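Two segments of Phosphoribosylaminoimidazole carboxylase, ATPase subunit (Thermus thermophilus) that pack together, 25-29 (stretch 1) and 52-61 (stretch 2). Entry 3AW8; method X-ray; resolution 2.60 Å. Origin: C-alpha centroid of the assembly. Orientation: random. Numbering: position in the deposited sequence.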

ATOM      1  N   PHE A  25       3.911 -14.152   5.851  1.00 36.43           N
ATOM      2  CA  PHE A  25       3.105 -14.982   4.975  1.00 36.62           C
ATOM      3  C   PHE A  25       3.861 -16.141   4.383  1.00 36.70           C
ATOM      4  O   PHE A  25       5.083 -16.101   4.274  1.00 39.58           O
ATOM      5  N   ARG A  26       3.109 -17.176   4.020  1.00 36.20           N
ATOM      6  CA  ARG A  26       3.643 -18.351   3.357  1.00 34.91           C
ATOM      7  C   ARG A  26       2.558 -18.784   2.383  1.00 35.11           C
ATOM      8  O   ARG A  26       1.394 -18.931   2.760  1.00 34.93           O
ATOM      9  N   PHE A  27       2.924 -18.974   1.124  1.00 34.98           N
ATOM     10  CA  PHE A  27       1.939 -19.385   0.131  1.00 34.88           C
ATOM     11  C   PHE A  27       2.187 -20.813  -0.311  1.00 35.67           C
ATOM     12  O   PHE A  27       3.291 -21.337  -0.162  1.00 36.13           O
ATOM     13  N   LEU A  28       1.146 -21.438  -0.848  1.00 36.84           N
ATOM     14  CA  LEU A  28       1.241 -22.793  -1.381  1.00 37.46           C
ATOM     15  C   LEU A  28       0.638 -22.658  -2.775  1.00 36.93           C
ATOM     16  O   LEU A  28      -0.427 -22.069  -2.938  1.00 36.44           O
ATOM     17  N   ASP A  29       1.338 -23.168  -3.777  1.00 36.60           N
ATOM     18  CA  ASP A  29       0.855 -23.111  -5.143  1.00 37.88           C
ATOM     19  C   ASP A  29       1.670 -24.105  -5.942  1.00 38.38           C
ATOM     20  O   ASP A  29       2.863 -24.263  -5.710  1.00 38.24           O
ATOM     21  N   ALA A  52       3.264 -31.811   0.776  1.00 45.42           N
ATOM     22  CA  ALA A  52       3.456 -30.379   0.611  1.00 43.49           C
ATOM     23  C   ALA A  52       2.476 -29.620   1.498  1.00 42.24           C
ATOM     24  O   ALA A  52       2.829 -28.615   2.110  1.00 41.83           O
ATOM     25  N   LEU A  53       1.249 -30.121   1.579  1.00 41.67           N
ATOM     26  CA  LEU A  53       0.226 -29.481   2.384  1.00 42.04           C
ATOM     27  C   LEU A  53       0.675 -29.324   3.834  1.00 43.81           C
ATOM     28  O   LEU A  53       0.712 -28.212   4.357  1.00 43.29           O
ATOM     29  N   LEU A  54       1.023 -30.440   4.480  1.00 46.38           N
ATOM     30  CA  LEU A  54       1.456 -30.430   5.881  1.00 47.25           C
ATOM     31  C   LEU A  54       2.770 -29.677   6.126  1.00 47.18           C
ATOM     32  O   LEU A  54       2.947 -29.043   7.168  1.00 43.01           O
ATOM     33  N   ARG A  55       3.684 -29.752   5.163  1.00 48.39           N
ATOM     34  CA  ARG A  55       4.956 -29.050   5.267  1.00 49.69           C
ATOM     35  C   ARG A  55       4.673 -27.545   5.313  1.00 50.81           C
ATOM     36  O   ARG A  55       5.211 -26.821   6.151  1.00 52.57           O
ATOM     37  N   PHE A  56       3.806 -27.087   4.413  1.00 49.77           N
ATOM     38  CA  PHE A  56       3.428 -25.681   4.341  1.00 48.03           C
ATOM     39  C   PHE A  56       2.671 -25.220   5.593  1.00 48.48           C
ATOM     40  O   PHE A  56       2.749 -24.058   5.990  1.00 48.78           O
ATOM     41  N   ALA A  57       1.958 -26.132   6.238  1.00 48.73           N
ATOM     42  CA  ALA A  57       1.178 -25.752   7.409  1.00 48.66           C
ATOM     43  C   ALA A  57       1.949 -25.569   8.711  1.00 47.88           C
ATOM     44  O   ALA A  57       1.451 -24.932   9.632  1.00 47.89           O
ATOM     45  N   GLU A  58       3.164 -26.101   8.783  1.00 48.92           N
ATOM     46  CA  GLU A  58       3.964 -26.015  10.003  1.00 50.81           C
ATOM     47  C   GLU A  58       4.157 -24.608  10.543  1.00 49.33           C
ATOM     48  O   GLU A  58       4.488 -23.685   9.809  1.00 50.91           O
ATOM     49  N   GLY A  59       3.945 -24.450  11.842  1.00 48.63           N
ATOM     50  CA  GLY A  59       4.129 -23.159  12.474  1.00 48.35           C
ATOM     51  C   GLY A  59       3.099 -22.090  12.162  1.00 49.78           C
ATOM     52  O   GLY A  59       3.065 -21.054  12.829  1.00 50.40           O
ATOM     53  N   LEU A  60       2.252 -22.321  11.166  1.00 48.00           N
ATOM     54  CA  LEU A  60       1.256 -21.326  10.819  1.00 48.41           C
ATOM     55  C   LEU A  60       0.340 -20.989  11.985  1.00 48.32           C
ATOM     56  O   LEU A  60      -0.017 -21.846  12.794  1.00 48.65           O
ATOM     57  N   ALA A  61      -0.029 -19.721  12.075  1.00 47.70           N
ATOM     58  CA  ALA A  61      -0.919 -19.283  13.128  1.00 46.96           C
ATOM     59  C   ALA A  61      -2.332 -19.610  12.674  1.00 48.04           C
ATOM     60  O   ALA A  61      -3.160 -20.056  13.464  1.00 51.52           O
TER

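Strand 25-29 and helix 52-57 run antiparallel (173°), and the strand's alternation decides which side chains enter the contact: the CA-to-CB bonds of Arg 26 and Leu 28 point toward stretch 2, those of Phe 25 and Phe 27 away.

Arg 26 contributes most, with 125 Å² covered. Its chi1 and chi2 are both t (180°, -179°), extending the aliphatic chain past Phe 56, with Arg 26 CG 3.8 Å from Phe 56 CD2; chi3 then turns to m (-66°), and the guanidinium reaches the Phe 56 carbonyl and the type II turn from Ala 57 to Leu 60. There Arg 26 NH1 donates to Phe 56 O (2.8 Å, 161°) and to Glu 58 O (2.8 Å, 150°), both acceptors lying at the guanidinium edge. Arg 26 NH2 makes a salt bridge to Glu 58 OE1 at 3.1 Å; chi1 and chi2 of Glu 58, both p (81°, 84°), accompany this approach from a sideways CB.

Leu 28 (t, t) adds apolar packing. Its CB lies over one face of the Phe 56 ring, 3.9 Å from the centroid and 19° off the normal, a CH-pi contact. Leu 28 CD1 meets Leu 53 CD2 at 4.1 Å. The CA-to-CB bond of Phe 56 points sideways and that of Leu 53 away, yet both side-chain ends come nearer the strand; chi1 lies between wells in each (144°, -134°).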

ATOM      1  CB  PHE A  25       2.542 -14.116   3.834  1.00 33.88           C
ATOM      2  CG  PHE A  25       1.666 -13.005   4.309  1.00 31.20           C
ATOM      3  CD1 PHE A  25       0.298 -13.194   4.446  1.00 32.36           C
ATOM      4  CD2 PHE A  25       2.220 -11.790   4.696  1.00 30.06           C
ATOM      5  CE1 PHE A  25      -0.515 -12.185   4.968  1.00 34.80           C
ATOM      6  CE2 PHE A  25       1.421 -10.774   5.221  1.00 32.13           C
ATOM      7  CZ  PHE A  25       0.048 -10.970   5.359  1.00 33.61           C
ATOM      8  CB  ARG A  26       3.930 -19.475   4.346  1.00 37.24           C
ATOM      9  CG  ARG A  26       4.485 -20.721   3.664  1.00 38.16           C
ATOM     10  CD  ARG A  26       4.739 -21.828   4.660  1.00 39.14           C
ATOM     11  NE  ARG A  26       5.801 -21.486   5.600  1.00 38.52           N
ATOM     12  CZ  ARG A  26       5.929 -22.036   6.803  1.00 38.90           C
ATOM     13  NH1 ARG A  26       5.060 -22.949   7.209  1.00 38.40           N
ATOM     14  NH2 ARG A  26       6.923 -21.674   7.599  1.00 37.79           N
ATOM     15  CB  PHE A  27       1.985 -18.470  -1.109  1.00 31.96           C
ATOM     16  CG  PHE A  27       1.820 -17.016  -0.798  1.00 28.91           C
ATOM     17  CD1 PHE A  27       2.928 -16.223  -0.507  1.00 28.41           C
ATOM     18  CD2 PHE A  27       0.554 -16.452  -0.720  1.00 27.74           C
ATOM     19  CE1 PHE A  27       2.771 -14.888  -0.136  1.00 27.37           C
ATOM     20  CE2 PHE A  27       0.387 -15.118  -0.349  1.00 27.42           C
ATOM     21  CZ  PHE A  27       1.501 -14.334  -0.055  1.00 26.47           C
ATOM     22  CB  LEU A  28       0.410 -23.797  -0.565  1.00 37.36           C
ATOM     23  CG  LEU A  28       0.818 -25.278  -0.690  1.00 39.82           C
ATOM     24  CD1 LEU A  28      -0.330 -26.167  -0.219  1.00 40.02           C
ATOM     25  CD2 LEU A  28       1.163 -25.636  -2.119  1.00 38.63           C
ATOM     26  CB  ASP A  29       1.017 -21.702  -5.735  1.00 38.79           C
ATOM     27  CG  ASP A  29       0.176 -21.502  -6.993  1.00 42.70           C
ATOM     28  OD1 ASP A  29       0.539 -22.049  -8.062  1.00 43.98           O
ATOM     29  OD2 ASP A  29      -0.867 -20.813  -6.906  1.00 40.94           O
ATOM     30  CB  ALA A  52       3.257 -30.000  -0.843  1.00 43.36           C
ATOM     31  CB  LEU A  53      -1.073 -30.290   2.337  1.00 41.66           C
ATOM     32  CG  LEU A  53      -2.377 -29.520   2.108  1.00 42.83           C
ATOM     33  CD1 LEU A  53      -3.525 -30.289   2.703  1.00 43.20           C
ATOM     34  CD2 LEU A  53      -2.313 -28.168   2.755  1.00 45.81           C
ATOM     35  CB  LEU A  54       1.570 -31.866   6.390  1.00 48.67           C
ATOM     36  CG  LEU A  54       0.257 -32.654   6.290  1.00 51.28           C
ATOM     37  CD1 LEU A  54       0.504 -34.097   6.673  1.00 50.61           C
ATOM     38  CD2 LEU A  54      -0.809 -32.028   7.192  1.00 51.64           C
ATOM     39  CB  ARG A  55       5.837 -29.386   4.064  1.00 51.20           C
ATOM     40  CG  ARG A  55       7.177 -28.672   4.060  1.00 55.89           C
ATOM     41  CD  ARG A  55       8.128 -29.222   2.997  1.00 59.36           C
ATOM     42  NE  ARG A  55       7.642 -29.059   1.624  1.00 62.84           N
ATOM     43  CZ  ARG A  55       7.130 -30.040   0.880  1.00 64.41           C
ATOM     44  NH1 ARG A  55       6.719 -29.788  -0.358  1.00 63.78           N
ATOM     45  NH2 ARG A  55       7.030 -31.276   1.366  1.00 63.71           N
ATOM     46  CB  PHE A  56       2.587 -25.455   3.060  1.00 46.29           C
ATOM     47  CG  PHE A  56       1.470 -24.445   3.207  1.00 41.89           C
ATOM     48  CD1 PHE A  56       0.229 -24.829   3.700  1.00 37.26           C
ATOM     49  CD2 PHE A  56       1.670 -23.106   2.863  1.00 42.48           C
ATOM     50  CE1 PHE A  56      -0.804 -23.904   3.854  1.00 38.32           C
ATOM     51  CE2 PHE A  56       0.641 -22.165   3.014  1.00 41.85           C
ATOM     52  CZ  PHE A  56      -0.604 -22.570   3.514  1.00 38.78           C
ATOM     53  CB  ALA A  57       0.050 -26.748   7.615  1.00 49.40           C
ATOM     54  CB  GLU A  58       5.336 -26.669   9.782  1.00 56.45           C
ATOM     55  CG  GLU A  58       6.367 -25.790   9.075  1.00 64.37           C
ATOM     56  CD  GLU A  58       7.100 -24.853  10.037  1.00 70.67           C
ATOM     57  OE1 GLU A  58       7.755 -23.893   9.561  1.00 71.43           O
ATOM     58  OE2 GLU A  58       7.027 -25.086  11.270  1.00 73.36           O
ATOM     59  CB  LEU A  60       0.423 -21.800   9.629  1.00 50.24           C
ATOM     60  CG  LEU A  60       1.208 -21.953   8.325  1.00 52.46           C
ATOM     61  CD1 LEU A  60       0.310 -22.550   7.237  1.00 51.46           C
ATOM     62  CD2 LEU A  60       1.757 -20.589   7.910  1.00 51.56           C
ATOM     63  CB  ALA A  61      -0.766 -17.804  13.352  1.00 43.41           C
TER